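Local coordinates for chorismate synthase (Campylobacter jejuni, PDB 1SQ1), which probably catalyses the final step of the shikimate pathway, the elimination of phosphate from 5-enolpyruvylshikimate-3-phosphate to give chorismate, with reduced FMN as cofactor, at residues C23-M28 against G135-M140; A139-E144 against D342-N347. One frame throughout, in Å; residues are numbered along the deposited sequence.

Contact 1 of 2, residues C23-M28 against G135-M140; sequences CIIDGM and GAVAAM
Val-137 is the hub here, one methyl turned to Ile-25 and the other to Met-28. The first apolar pair meets tip to tip: CD1 of Ile-25 and CG2 of Val-137 end 4.0 Å apart, each side chain reaching off its own backbone toward the other. Val-137 has CG1 anti to its backbone N (chi1 171°) and CG2 beside that N, a rotation that turns CG2 to Ile-25 and CG1 to Met-28. The latter is a selenomethionine, whose SE lies 4.1 Å from Val-137 CG1 and whose CG is about as close. These two side chains run past one another in opposite directions, so the contact is alongside rather than end-on. The Met-28 chain folds at chi2 (-87°) and again at chi3, which lays the selenium beside the helix.

That bend also brings SE 4.0 Å from the carbonyl O of Val-137 and 4.4 Å from CA of Ala-138, a van der Waals approach to the helix backbone. No hydrogen bond joins the two segments. The helix bonds to itself, Ala-139 N to Gly-135 O at 2.9 Å, while strand 21-26 forms backbone hydrogen bonds with the strands beside it, Ile-25 with Ile-78. Ile-78 and Ile-80 of strand 78-82 also touch Val-137, so the helix packs on two adjacent strands of the sheet.

All the touching residues are buried. Helix 128-143 lies against one face of an antiparallel sheet through strand 21-26 and the turn that follows, the sheet-to-helix interface of the chorismate synthase beta-alpha-beta sandwich.

Contact 2 of 2, residues A139-E144 against D342-N347; sequences AMLLRE and DCLLLN
Leu-141 and Leu-142 of helix 128-143 meet Leu-344 of helix 325-346, a leucine-to-leucine packing of two helices in the helical layer of the chorismate synthase sandwich. It is a small and wholly buried contact. The backbones stay well apart, with the nearest CA atoms, those of Leu-142 and Leu-344, 8.4 Å from each other, and the gap is bridged by side chains.

The apolar contacts converge on one methyl. CD1 of Leu-344 lies 3.4 Å from CD1 of Leu-141, the two side chains coming at each other tip to tip. In both residues CG is anti to the backbone N (chi1 179° in Leu-141 and -158° in Leu-344), an extended start that carries the branched ends toward the other helix. Leu-142 enters differently. Its CG stands beside the backbone N, and the side chain crosses that of Leu-344 at a slant, bringing CD2 to 3.7 Å from Leu-344 CD1.

No hydrogen bond passes between the two segments. Within the helices, Arg-143 N bonds to Ala-139 O at 2.8 Å and Leu-346 N to Asp-342 O at 3.0 Å, but near its end helix 325-346 also turns carbonyl oxygens to another chain. The Asp-342 carboxylate, directed away from helix 128-143, takes a salt bridge from Lys-229 and hydrogen bonds from the backbone N of Thr-6, Arg-7 and Leu-8. A neighbouring subunit packs here too: Leu-352 of that subunit on Leu-141, its Leu-355 on Leu-344, and its Tyr-359 OH hydrogen-bonded to Leu-344 O.

The second methyl of Leu-344 takes a lesser share, its CD2 lying 4.1 Å from Leu-141 CD1.

Contact 1 and contact 2 follow one another along helix 128-143, sharing Ala-139 and Met-140, with centres about 10 Å apart. Together they join strand 21-26, this helix and the end of helix 325-346 into one continuous buried region. Met-28 ties the two directly: its CE sits 3.5 Å from CB of Leu-141. The loop before it also reaches helix 325-346, where Gly-27 O lies 3.5 Å from CD1 of Leu-345. Both contacts lie away from the predicted FMN and NADP(+) sites. Each also borders another subunit of the tetramer: Ile-24 in 23-28 packs on Phe-13 of one neighbour, Leu-344 in 342-347 on Leu-355 of another.

Contact 1 of 2, residues C23-M28 against G135-M140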
loop_
_atom_site.group_PDB
_atom_site.type_symbol
_atom_site.label_atom_id
_atom_site.label_comp_id
_atom_site.label_asym_id
_atom_site.label_seq_id
_atom_site.Cartn_x
_atom_site.Cartn_y
_atom_site.Cartn_z
ATOM N N CYS A 23 6.022 19.486 2.060
ATOM C CA CYS A 23 5.589 18.285 1.363
ATOM C C CYS A 23 6.786 17.477 0.875
ATOM O O CYS A 23 7.917 17.967 0.857
ATOM C CB CYS A 23 4.662 18.630 0.191
ATOM S SG CYS A 23 5.428 19.157 -1.345
ATOM N N ILE A 24 6.533 16.222 0.521
ATOM C CA ILE A 24 7.572 15.326 0.030
ATOM C C ILE A 24 6.999 14.617 -1.188
ATOM O O ILE A 24 5.914 14.046 -1.120
ATOM C CB ILE A 24 7.956 14.257 1.100
ATOM C CG1 ILE A 24 8.376 14.930 2.403
ATOM C CG2 ILE A 24 9.119 13.410 0.615
ATOM C CD1 ILE A 24 9.594 15.820 2.264
ATOM N N ILE A 25 7.693 14.683 -2.314
ATOM C CA ILE A 25 7.212 13.987 -3.493
ATOM C C ILE A 25 8.223 12.887 -3.766
ATOM O O ILE A 25 9.385 13.147 -4.084
ATOM C CB ILE A 25 7.118 14.894 -4.727
ATOM C CG1 ILE A 25 6.152 16.052 -4.471
ATOM C CG2 ILE A 25 6.649 14.079 -5.911
ATOM C CD1 ILE A 25 6.806 17.313 -3.905
ATOM N N ASP A 26 7.784 11.648 -3.621
ATOM C CA ASP A 26 8.657 10.513 -3.837
ATOM C C ASP A 26 8.129 9.774 -5.055
ATOM O O ASP A 26 6.921 9.705 -5.262
ATOM C CB ASP A 26 8.640 9.629 -2.579
ATOM C CG ASP A 26 9.628 8.477 -2.641
ATOM O OD1 ASP A 26 10.849 8.708 -2.794
ATOM O OD2 ASP A 26 9.182 7.321 -2.527
ATOM N N GLY A 27 9.031 9.258 -5.881
ATOM C CA GLY A 27 8.607 8.519 -7.054
ATOM C C GLY A 27 8.869 9.222 -8.366
ATOM O O GLY A 27 8.680 8.632 -9.430
HETATM N N MSE A 28 9.293 10.477 -8.293
HETATM C CA MSE A 28 9.585 11.249 -9.495
HETATM C C MSE A 28 10.795 10.677 -10.210
HETATM O O MSE A 28 11.823 10.404 -9.593
HETATM C CB MSE A 28 9.832 12.716 -9.148
HETATM C CG MSE A 28 8.550 13.513 -8.942
HETATM SE SE MSE A 28 7.824 14.240 -10.592
HETATM C CE MSE A 28 6.838 12.717 -11.269
ATOM N N GLY A 135 1.770 19.381 -6.436
ATOM C CA GLY A 135 1.197 19.317 -7.771
ATOM C C GLY A 135 2.097 19.997 -8.800
ATOM O O GLY A 135 2.247 19.511 -9.931
ATOM N N ALA A 136 2.694 21.126 -8.409
ATOM C CA ALA A 136 3.602 21.884 -9.273
ATOM C C ALA A 136 4.677 20.950 -9.798
ATOM O O ALA A 136 4.873 20.805 -11.007
ATOM C CB ALA A 136 4.250 23.011 -8.477
ATOM N N VAL A 137 5.379 20.332 -8.855
ATOM C CA VAL A 137 6.430 19.388 -9.163
ATOM C C VAL A 137 5.924 18.327 -10.116
ATOM O O VAL A 137 6.609 17.979 -11.064
ATOM C CB VAL A 137 6.931 18.687 -7.899
ATOM C CG1 VAL A 137 7.874 17.564 -8.268
ATOM C CG2 VAL A 137 7.623 19.693 -7.000
ATOM N N ALA A 138 4.726 17.809 -9.882
ATOM C CA ALA A 138 4.228 16.772 -10.763
ATOM C C ALA A 138 3.947 17.299 -12.157
ATOM O O ALA A 138 4.050 16.556 -13.127
ATOM C CB ALA A 138 2.981 16.128 -10.178
ATOM N N ALA A 139 3.594 18.576 -12.272
ATOM C CA ALA A 139 3.313 19.141 -13.594
ATOM C C ALA A 139 4.594 19.149 -14.423
ATOM O O ALA A 139 4.545 19.057 -15.649
ATOM C CB ALA A 139 2.757 20.546 -13.474
HETATM N N MSE A 140 5.739 19.253 -13.753
HETATM C CA MSE A 140 7.008 19.242 -14.448
HETATM C C MSE A 140 7.164 17.941 -15.224
HETATM O O MSE A 140 7.625 17.949 -16.356
HETATM C CB MSE A 140 8.151 19.448 -13.454
HETATM C CG MSE A 140 8.227 20.873 -12.916
HETATM SE SE MSE A 140 9.362 21.068 -11.357
HETATM C CE MSE A 140 8.258 22.273 -10.309
#

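Contact 2 of 2, residues A139-E144 against D342-N347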
loop_
_atom_site.group_PDB
_atom_site.type_symbol
_atom_site.label_atom_id
_atom_site.label_comp_id
_atom_site.label_asym_id
_atom_site.label_seq_id
_atom_site.Cartn_x
_atom_site.Cartn_y
_atom_site.Cartn_z
ATOM N N ALA A 139 3.594 18.576 -12.272
ATOM C CA ALA A 139 3.313 19.141 -13.594
ATOM C C ALA A 139 4.594 19.149 -14.423
ATOM O O ALA A 139 4.545 19.057 -15.649
ATOM C CB ALA A 139 2.757 20.546 -13.474
HETATM N N MSE A 140 5.739 19.253 -13.753
HETATM C CA MSE A 140 7.008 19.242 -14.448
HETATM C C MSE A 140 7.164 17.941 -15.224
HETATM O O MSE A 140 7.625 17.949 -16.356
HETATM C CB MSE A 140 8.151 19.448 -13.454
HETATM C CG MSE A 140 8.227 20.873 -12.916
HETATM SE SE MSE A 140 9.362 21.068 -11.357
HETATM C CE MSE A 140 8.258 22.273 -10.309
ATOM N N LEU A 141 6.763 16.821 -14.636
ATOM C CA LEU A 141 6.857 15.540 -15.341
ATOM C C LEU A 141 5.790 15.463 -16.429
ATOM O O LEU A 141 5.987 14.814 -17.446
ATOM C CB LEU A 141 6.697 14.368 -14.360
ATOM C CG LEU A 141 6.729 12.903 -14.830
ATOM C CD1 LEU A 141 5.353 12.432 -15.207
ATOM C CD2 LEU A 141 7.688 12.752 -15.993
ATOM N N LEU A 142 4.665 16.139 -16.210
ATOM C CA LEU A 142 3.566 16.151 -17.171
ATOM C C LEU A 142 3.884 16.964 -18.419
ATOM O O LEU A 142 3.424 16.643 -19.518
ATOM C CB LEU A 142 2.297 16.701 -16.518
ATOM C CG LEU A 142 1.550 15.765 -15.567
ATOM C CD1 LEU A 142 0.305 16.461 -15.048
ATOM C CD2 LEU A 142 1.163 14.489 -16.307
ATOM N N ARG A 143 4.659 18.029 -18.242
ATOM C CA ARG A 143 5.051 18.880 -19.358
ATOM C C ARG A 143 5.881 18.055 -20.339
ATOM O O ARG A 143 5.743 18.205 -21.551
ATOM C CB ARG A 143 5.868 20.087 -18.869
ATOM C CG ARG A 143 6.185 21.098 -19.969
ATOM C CD ARG A 143 7.036 22.280 -19.487
ATOM N NE ARG A 143 7.334 23.229 -20.570
ATOM C CZ ARG A 143 6.509 24.188 -20.997
ATOM N NH1 ARG A 143 6.877 24.985 -21.995
ATOM N NH2 ARG A 143 5.325 24.370 -20.419
ATOM N N GLU A 144 6.725 17.168 -19.818
ATOM C CA GLU A 144 7.563 16.340 -20.677
ATOM C C GLU A 144 6.740 15.507 -21.649
ATOM O O GLU A 144 7.284 14.996 -22.619
ATOM C CB GLU A 144 8.448 15.415 -19.841
ATOM C CG GLU A 144 9.385 16.151 -18.885
ATOM C CD GLU A 144 10.503 16.905 -19.591
ATOM O OE1 GLU A 144 11.241 17.649 -18.904
ATOM O OE2 GLU A 144 10.654 16.745 -20.821
ATOM N N ASP A 342 0.836 10.376 -11.662
ATOM C CA ASP A 342 0.939 9.105 -10.953
ATOM C C ASP A 342 0.565 7.957 -11.909
ATOM O O ASP A 342 1.292 6.977 -11.996
ATOM C CB ASP A 342 0.043 9.120 -9.697
ATOM C CG ASP A 342 0.168 7.850 -8.844
ATOM O OD1 ASP A 342 -0.639 7.710 -7.898
ATOM O OD2 ASP A 342 1.049 6.996 -9.105
ATOM N N CYS A 343 -0.536 8.087 -12.648
ATOM C CA CYS A 343 -0.929 7.027 -13.581
ATOM C C CYS A 343 0.104 6.885 -14.683
ATOM O O CYS A 343 0.295 5.800 -15.244
ATOM C CB CYS A 343 -2.263 7.334 -14.255
ATOM S SG CYS A 343 -3.624 7.712 -13.151
ATOM N N LEU A 344 0.756 8.001 -14.994
ATOM C CA LEU A 344 1.767 8.059 -16.044
ATOM C C LEU A 344 2.920 7.101 -15.736
ATOM O O LEU A 344 3.455 6.449 -16.637
ATOM C CB LEU A 344 2.267 9.507 -16.175
ATOM C CG LEU A 344 2.914 9.977 -17.476
ATOM C CD1 LEU A 344 3.057 11.486 -17.462
ATOM C CD2 LEU A 344 4.245 9.316 -17.623
ATOM N N LEU A 345 3.292 7.020 -14.460
ATOM C CA LEU A 345 4.361 6.132 -14.026
ATOM C C LEU A 345 3.815 4.703 -13.863
ATOM O O LEU A 345 4.464 3.731 -14.238
ATOM C CB LEU A 345 4.955 6.643 -12.712
ATOM C CG LEU A 345 5.576 8.043 -12.822
ATOM C CD1 LEU A 345 5.824 8.657 -11.447
ATOM C CD2 LEU A 345 6.869 7.941 -13.593
ATOM N N LEU A 346 2.611 4.576 -13.323
ATOM C CA LEU A 346 2.010 3.266 -13.141
ATOM C C LEU A 346 1.836 2.497 -14.439
ATOM O O LEU A 346 2.036 1.289 -14.486
ATOM C CB LEU A 346 0.642 3.400 -12.495
ATOM C CG LEU A 346 0.615 3.756 -11.017
ATOM C CD1 LEU A 346 -0.835 3.930 -10.598
ATOM C CD2 LEU A 346 1.306 2.667 -10.205
ATOM N N ASN A 347 1.450 3.206 -15.491
ATOM C CA ASN A 347 1.202 2.578 -16.775
ATOM C C ASN A 347 2.473 2.370 -17.597
ATOM O O ASN A 347 2.419 1.969 -18.760
ATOM C CB ASN A 347 0.213 3.432 -17.553
ATOM C CG ASN A 347 -0.432 2.682 -18.676
ATOM O OD1 ASN A 347 -1.234 1.775 -18.445
ATOM N ND2 ASN A 347 -0.089 3.044 -19.908
#